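Local coordinates for protein ABC transporter (Caldanaerobius, PDB 4G68) that probably binds xylan-derived oligosaccharides outside the cell and delivers them to an ABC transporter for uptake, at residues Gln153-Asp165 / Leu292-Thr304. Sequence-based numbering, arbitrary orientation.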
loop_
_atom_site.group_PDB
_atom_site.type_symbol
_atom_site.label_atom_id
_atom_site.label_comp_id
_atom_site.label_asym_id
_atom_site.label_seq_id
_atom_site.Cartn_x
_atom_site.Cartn_y
_atom_site.Cartn_z
ATOM N N GLN C 153 -0.614 4.070 -4.421
ATOM C CA GLN C 153 -0.865 4.085 -2.974
ATOM C C GLN C 153 -0.508 5.434 -2.368
ATOM O O GLN C 153 0.259 6.251 -2.968
ATOM C CB GLN C 153 0.002 2.965 -2.281
ATOM C CG GLN C 153 -0.316 1.497 -2.785
ATOM C CD GLN C 153 0.514 0.373 -2.089
ATOM O OE1 GLN C 153 1.388 0.639 -1.288
ATOM N NE2 GLN C 153 0.258 -0.874 -2.431
ATOM N N ALA C 154 -1.052 5.680 -1.168
ATOM C CA ALA C 154 -0.716 6.866 -0.410
ATOM C C ALA C 154 -0.981 6.513 1.047
ATOM O O ALA C 154 -1.922 5.743 1.338
ATOM C CB ALA C 154 -1.599 8.034 -0.866
ATOM N N SER C 155 -0.152 7.055 1.940
ATOM C CA SER C 155 -0.370 6.831 3.409
ATOM C C SER C 155 -1.511 7.679 3.945
ATOM O O SER C 155 -1.541 8.905 3.680
ATOM C CB SER C 155 0.909 7.113 4.214
ATOM O OG SER C 155 1.575 8.327 3.772
ATOM N N VAL C 156 -2.357 7.097 4.808
ATOM C CA VAL C 156 -3.502 7.854 5.314
ATOM C C VAL C 156 -3.668 7.604 6.804
ATOM O O VAL C 156 -3.603 6.451 7.213
ATOM C CB VAL C 156 -4.812 7.375 4.655
ATOM C CG1 VAL C 156 -6.041 8.120 5.207
ATOM C CG2 VAL C 156 -4.730 7.550 3.138
ATOM N N LEU C 157 -3.935 8.689 7.584
ATOM C CA LEU C 157 -4.465 8.555 8.938
ATOM C C LEU C 157 -5.990 8.642 8.828
ATOM O O LEU C 157 -6.556 9.670 8.411
ATOM C CB LEU C 157 -3.853 9.609 9.910
ATOM C CG LEU C 157 -4.352 9.681 11.382
ATOM C CD1 LEU C 157 -4.205 8.369 12.149
ATOM C CD2 LEU C 157 -3.661 10.827 12.106
ATOM N N TYR C 158 -6.664 7.571 9.267
ATOM C CA TYR C 158 -8.124 7.532 9.331
ATOM C C TYR C 158 -8.557 7.899 10.731
ATOM O O TYR C 158 -8.055 7.337 11.691
ATOM C CB TYR C 158 -8.633 6.122 9.003
ATOM C CG TYR C 158 -8.246 5.665 7.621
ATOM C CD1 TYR C 158 -9.073 5.905 6.534
ATOM C CD2 TYR C 158 -7.085 4.929 7.409
ATOM C CE1 TYR C 158 -8.736 5.461 5.256
ATOM C CE2 TYR C 158 -6.732 4.492 6.133
ATOM C CZ TYR C 158 -7.555 4.751 5.079
ATOM O OH TYR C 158 -7.188 4.286 3.833
ATOM N N ILE C 159 -9.497 8.852 10.825
ATOM C CA ILE C 159 -10.029 9.371 12.083
ATOM C C ILE C 159 -11.511 8.983 12.158
ATOM O O ILE C 159 -12.280 9.358 11.269
ATOM C CB ILE C 159 -9.918 10.947 12.067
ATOM C CG1 ILE C 159 -8.482 11.377 11.862
ATOM C CG2 ILE C 159 -10.560 11.637 13.292
ATOM C CD1 ILE C 159 -7.598 10.791 12.932
ATOM N N ASN C 160 -11.910 8.233 13.184
ATOM C CA ASN C 160 -13.337 8.042 13.455
ATOM C C ASN C 160 -13.867 9.322 14.110
ATOM O O ASN C 160 -13.677 9.492 15.327
ATOM C CB ASN C 160 -13.560 6.843 14.397
ATOM C CG ASN C 160 -15.042 6.559 14.641
ATOM O OD1 ASN C 160 -15.828 7.490 14.801
ATOM N ND2 ASN C 160 -15.435 5.301 14.640
ATOM N N LYS C 161 -14.505 10.213 13.322
ATOM C CA LYS C 161 -14.949 11.536 13.825
ATOM C C LYS C 161 -15.898 11.401 15.019
ATOM O O LYS C 161 -15.860 12.230 15.945
ATOM C CB LYS C 161 -15.678 12.357 12.756
ATOM C CG LYS C 161 -14.886 12.670 11.469
ATOM C CD LYS C 161 -15.830 13.353 10.467
ATOM C CE LYS C 161 -15.387 13.186 9.024
ATOM N NZ LYS C 161 -16.396 13.497 7.951
ATOM N N GLU C 162 -16.735 10.369 14.987
ATOM C CA GLU C 162 -17.754 10.150 16.031
ATOM C C GLU C 162 -17.066 9.885 17.365
ATOM O O GLU C 162 -17.521 10.361 18.416
ATOM C CB GLU C 162 -18.653 8.978 15.702
ATOM C CG GLU C 162 -19.771 8.793 16.744
ATOM C CD GLU C 162 -20.692 7.643 16.383
ATOM O OE1 GLU C 162 -21.757 7.920 15.785
ATOM O OE2 GLU C 162 -20.344 6.476 16.688
ATOM N N LEU C 163 -15.952 9.149 17.322
ATOM C CA LEU C 163 -15.253 8.788 18.565
ATOM C C LEU C 163 -14.543 10.018 19.131
ATOM O O LEU C 163 -14.562 10.241 20.365
ATOM C CB LEU C 163 -14.305 7.573 18.374
ATOM C CG LEU C 163 -15.046 6.191 18.455
ATOM C CD1 LEU C 163 -14.207 4.985 18.079
ATOM C CD2 LEU C 163 -15.689 5.935 19.808
ATOM N N PHE C 164 -13.941 10.807 18.240
ATOM C CA PHE C 164 -13.242 12.040 18.654
ATOM C C PHE C 164 -14.276 13.009 19.306
ATOM O O PHE C 164 -14.017 13.551 20.413
ATOM C CB PHE C 164 -12.435 12.678 17.473
ATOM C CG PHE C 164 -11.047 12.104 17.295
ATOM C CD1 PHE C 164 -9.911 12.821 17.706
ATOM C CD2 PHE C 164 -10.859 10.841 16.739
ATOM C CE1 PHE C 164 -8.624 12.284 17.577
ATOM C CE2 PHE C 164 -9.583 10.305 16.589
ATOM C CZ PHE C 164 -8.456 11.022 17.007
ATOM N N ASP C 165 -15.435 13.164 18.661
ATOM C CA ASP C 165 -16.504 14.086 19.127
ATOM C C ASP C 165 -17.034 13.631 20.498
ATOM O O ASP C 165 -17.081 14.433 21.494
ATOM C CB ASP C 165 -17.659 14.172 18.106
ATOM C CG ASP C 165 -17.323 15.024 16.859
ATOM O OD1 ASP C 165 -16.195 15.562 16.739
ATOM O OD2 ASP C 165 -18.219 15.137 15.969
ATOM N N LEU C 292 -19.780 -0.342 9.993
ATOM C CA LEU C 292 -20.647 0.529 10.788
ATOM C C LEU C 292 -20.147 1.970 10.885
ATOM O O LEU C 292 -20.694 2.815 11.653
ATOM C CB LEU C 292 -20.780 -0.040 12.209
ATOM C CG LEU C 292 -21.273 -1.489 12.249
ATOM C CD1 LEU C 292 -21.306 -1.959 13.691
ATOM C CD2 LEU C 292 -22.650 -1.588 11.606
ATOM N N VAL C 293 -19.081 2.262 10.161
ATOM C CA VAL C 293 -18.468 3.591 10.211
ATOM C C VAL C 293 -18.609 4.398 8.894
ATOM O O VAL C 293 -17.996 5.483 8.747
ATOM C CB VAL C 293 -16.970 3.529 10.644
ATOM C CG1 VAL C 293 -16.777 3.020 12.120
ATOM C CG2 VAL C 293 -16.079 2.803 9.606
ATOM N N LYS C 294 -19.331 3.882 7.903
ATOM C CA LYS C 294 -19.443 4.662 6.643
ATOM C C LYS C 294 -20.064 6.036 6.976
ATOM O O LYS C 294 -21.071 6.122 7.687
ATOM C CB LYS C 294 -20.243 3.889 5.595
ATOM C CG LYS C 294 -20.864 4.744 4.510
ATOM C CD LYS C 294 -20.210 4.453 3.182
ATOM C CE LYS C 294 -20.750 5.285 2.029
ATOM N NZ LYS C 294 -22.190 5.106 1.788
ATOM N N GLY C 295 -19.418 7.100 6.515
ATOM C CA GLY C 295 -19.871 8.485 6.768
ATOM C C GLY C 295 -19.306 9.066 8.059
ATOM O O GLY C 295 -19.345 10.262 8.260
ATOM N N LYS C 296 -18.706 8.219 8.893
ATOM C CA LYS C 296 -18.095 8.646 10.156
ATOM C C LYS C 296 -16.574 8.895 10.097
ATOM O O LYS C 296 -15.969 9.309 11.110
ATOM C CB LYS C 296 -18.398 7.584 11.228
ATOM C CG LYS C 296 -19.871 7.309 11.315
ATOM C CD LYS C 296 -20.189 6.547 12.573
ATOM C CE LYS C 296 -21.680 6.257 12.645
ATOM N NZ LYS C 296 -21.938 5.453 13.883
ATOM N N ILE C 297 -15.982 8.621 8.929
ATOM C CA ILE C 297 -14.496 8.532 8.741
ATOM C C ILE C 297 -13.898 9.656 7.903
ATOM O O ILE C 297 -14.382 9.958 6.770
ATOM C CB ILE C 297 -14.053 7.184 8.066
ATOM C CG1 ILE C 297 -14.428 5.926 8.916
ATOM C CG2 ILE C 297 -12.569 7.257 7.552
ATOM C CD1 ILE C 297 -14.353 6.045 10.442
ATOM N N GLU C 298 -12.829 10.249 8.449
ATOM C CA GLU C 298 -12.073 11.336 7.825
ATOM C C GLU C 298 -10.634 10.855 7.578
ATOM O O GLU C 298 -10.020 10.214 8.466
ATOM C CB GLU C 298 -12.011 12.532 8.766
ATOM C CG GLU C 298 -11.562 13.804 8.100
ATOM C CD GLU C 298 -11.188 14.898 9.095
ATOM O OE1 GLU C 298 -11.335 14.675 10.322
ATOM O OE2 GLU C 298 -10.723 15.960 8.635
ATOM N N ALA C 299 -10.125 11.144 6.377
ATOM C CA ALA C 299 -8.744 10.912 5.994
ATOM C C ALA C 299 -7.918 12.215 6.121
ATOM O O ALA C 299 -8.260 13.261 5.543
ATOM C CB ALA C 299 -8.671 10.402 4.536
ATOM N N VAL C 300 -6.816 12.117 6.860
ATOM C CA VAL C 300 -5.801 13.176 7.021
ATOM C C VAL C 300 -4.342 12.684 6.766
ATOM O O VAL C 300 -4.052 11.491 6.799
ATOM C CB VAL C 300 -5.940 13.911 8.402
ATOM C CG1 VAL C 300 -7.373 14.422 8.624
ATOM C CG2 VAL C 300 -5.497 13.017 9.567
ATOM N N ARG C 301 -3.457 13.619 6.467
ATOM C CA ARG C 301 -2.028 13.363 6.412
ATOM C C ARG C 301 -1.527 12.873 7.735
ATOM O O ARG C 301 -2.142 13.153 8.779
ATOM C CB ARG C 301 -1.287 14.657 6.126
ATOM C CG ARG C 301 -1.396 15.048 4.670
ATOM C CD ARG C 301 -0.555 16.266 4.395
ATOM N NE ARG C 301 -0.878 16.640 3.044
ATOM C CZ ARG C 301 -1.556 17.725 2.733
ATOM N NH1 ARG C 301 -1.941 18.553 3.709
ATOM N NH2 ARG C 301 -1.820 17.981 1.460
ATOM N N PHE C 302 -0.411 12.165 7.725
ATOM C CA PHE C 302 0.242 11.851 9.019
ATOM C C PHE C 302 0.708 13.190 9.578
ATOM O O PHE C 302 1.003 14.101 8.790
ATOM C CB PHE C 302 1.382 10.843 8.871
ATOM C CG PHE C 302 1.811 10.230 10.186
ATOM C CD1 PHE C 302 1.130 9.105 10.742
ATOM C CD2 PHE C 302 2.845 10.835 10.927
ATOM C CE1 PHE C 302 1.521 8.567 11.960
ATOM C CE2 PHE C 302 3.228 10.307 12.150
ATOM C CZ PHE C 302 2.588 9.177 12.657
ATOM N N PRO C 303 0.695 13.339 10.923
ATOM C CA PRO C 303 1.075 14.579 11.558
ATOM C C PRO C 303 2.544 14.981 11.323
ATOM O O PRO C 303 3.422 14.134 11.005
ATOM C CB PRO C 303 0.879 14.281 13.055
ATOM C CG PRO C 303 -0.200 13.276 13.139
ATOM C CD PRO C 303 -0.091 12.483 11.864
ATOM N N THR C 304 2.787 16.285 11.467
ATOM C CA THR C 304 4.124 16.821 11.503
ATOM C C THR C 304 4.896 16.398 12.732
ATOM O O THR C 304 4.319 16.125 13.780
ATOM C CB THR C 304 4.060 18.344 11.472
ATOM O OG1 THR C 304 3.253 18.786 12.566
ATOM C CG2 THR C 304 3.378 18.792 10.169
HETATM O O HOH W 1 0.345 10.654 4.807
#
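Leu-157 and Val-300 exchange both backbone hydrogen bonds of an antiparallel pair, and Ile-159 and Glu-298 do the same two residues further along; Ile-159 N to Glu-298 O, at 2.8 Å, is the shorter bond of its pair. Just before strand 297-300 begins, one more bond follows, from Lys-161 N, in the first residue of the helix, to Lys-296 O at 2.8 Å. Tyr-158 with Ala-299 and Asn-160 with Ile-297 form the non-hydrogen-bonded pairs between.

Apolar contacts differ on the two faces. On one, Leu-157 lies alongside Val-300, with CB 3.8 Å from Val-300 CG2; with CG anti to the backbone N (chi1 177°), the leucine side chain runs along Val-300 and carries CD2 to within 3.9 Å of Pro-303 CD. On the other, Val-156 CG1 touches Ala-299 CB at 3.5 Å and also sits over the centre of one face of the Tyr-158 ring, while Ile-297 CG2 meets that ring at its edge.

Polar side chains gather at the helix start. Asn-160 is the N-cap, its OD1 taking Leu-163 N from above the carbonyl plane, and its ND2 rests against Val-293 CG1. Extended and side by side, Glu-162 and Lys-296 form a salt bridge, Glu-162 OE1 to Lys-296 NZ 3.1 Å, in which the ammonium sits above the carboxylate plane. Lys-161 instead lays its aliphatic chain across Glu-298, Lys-161 CE 3.4 Å from Glu-298 CB.

In this periplasmic-binding-protein fold, strand 297-300 flanks strand 144-160, which also pairs with strand 274-278. Met-274 of that strand packs on Leu-157 and Ile-159, Tyr-158 OH is hydrogen-bonded to Gly-278 O, and helix 372-382 lies against Ile-297 and Ala-299.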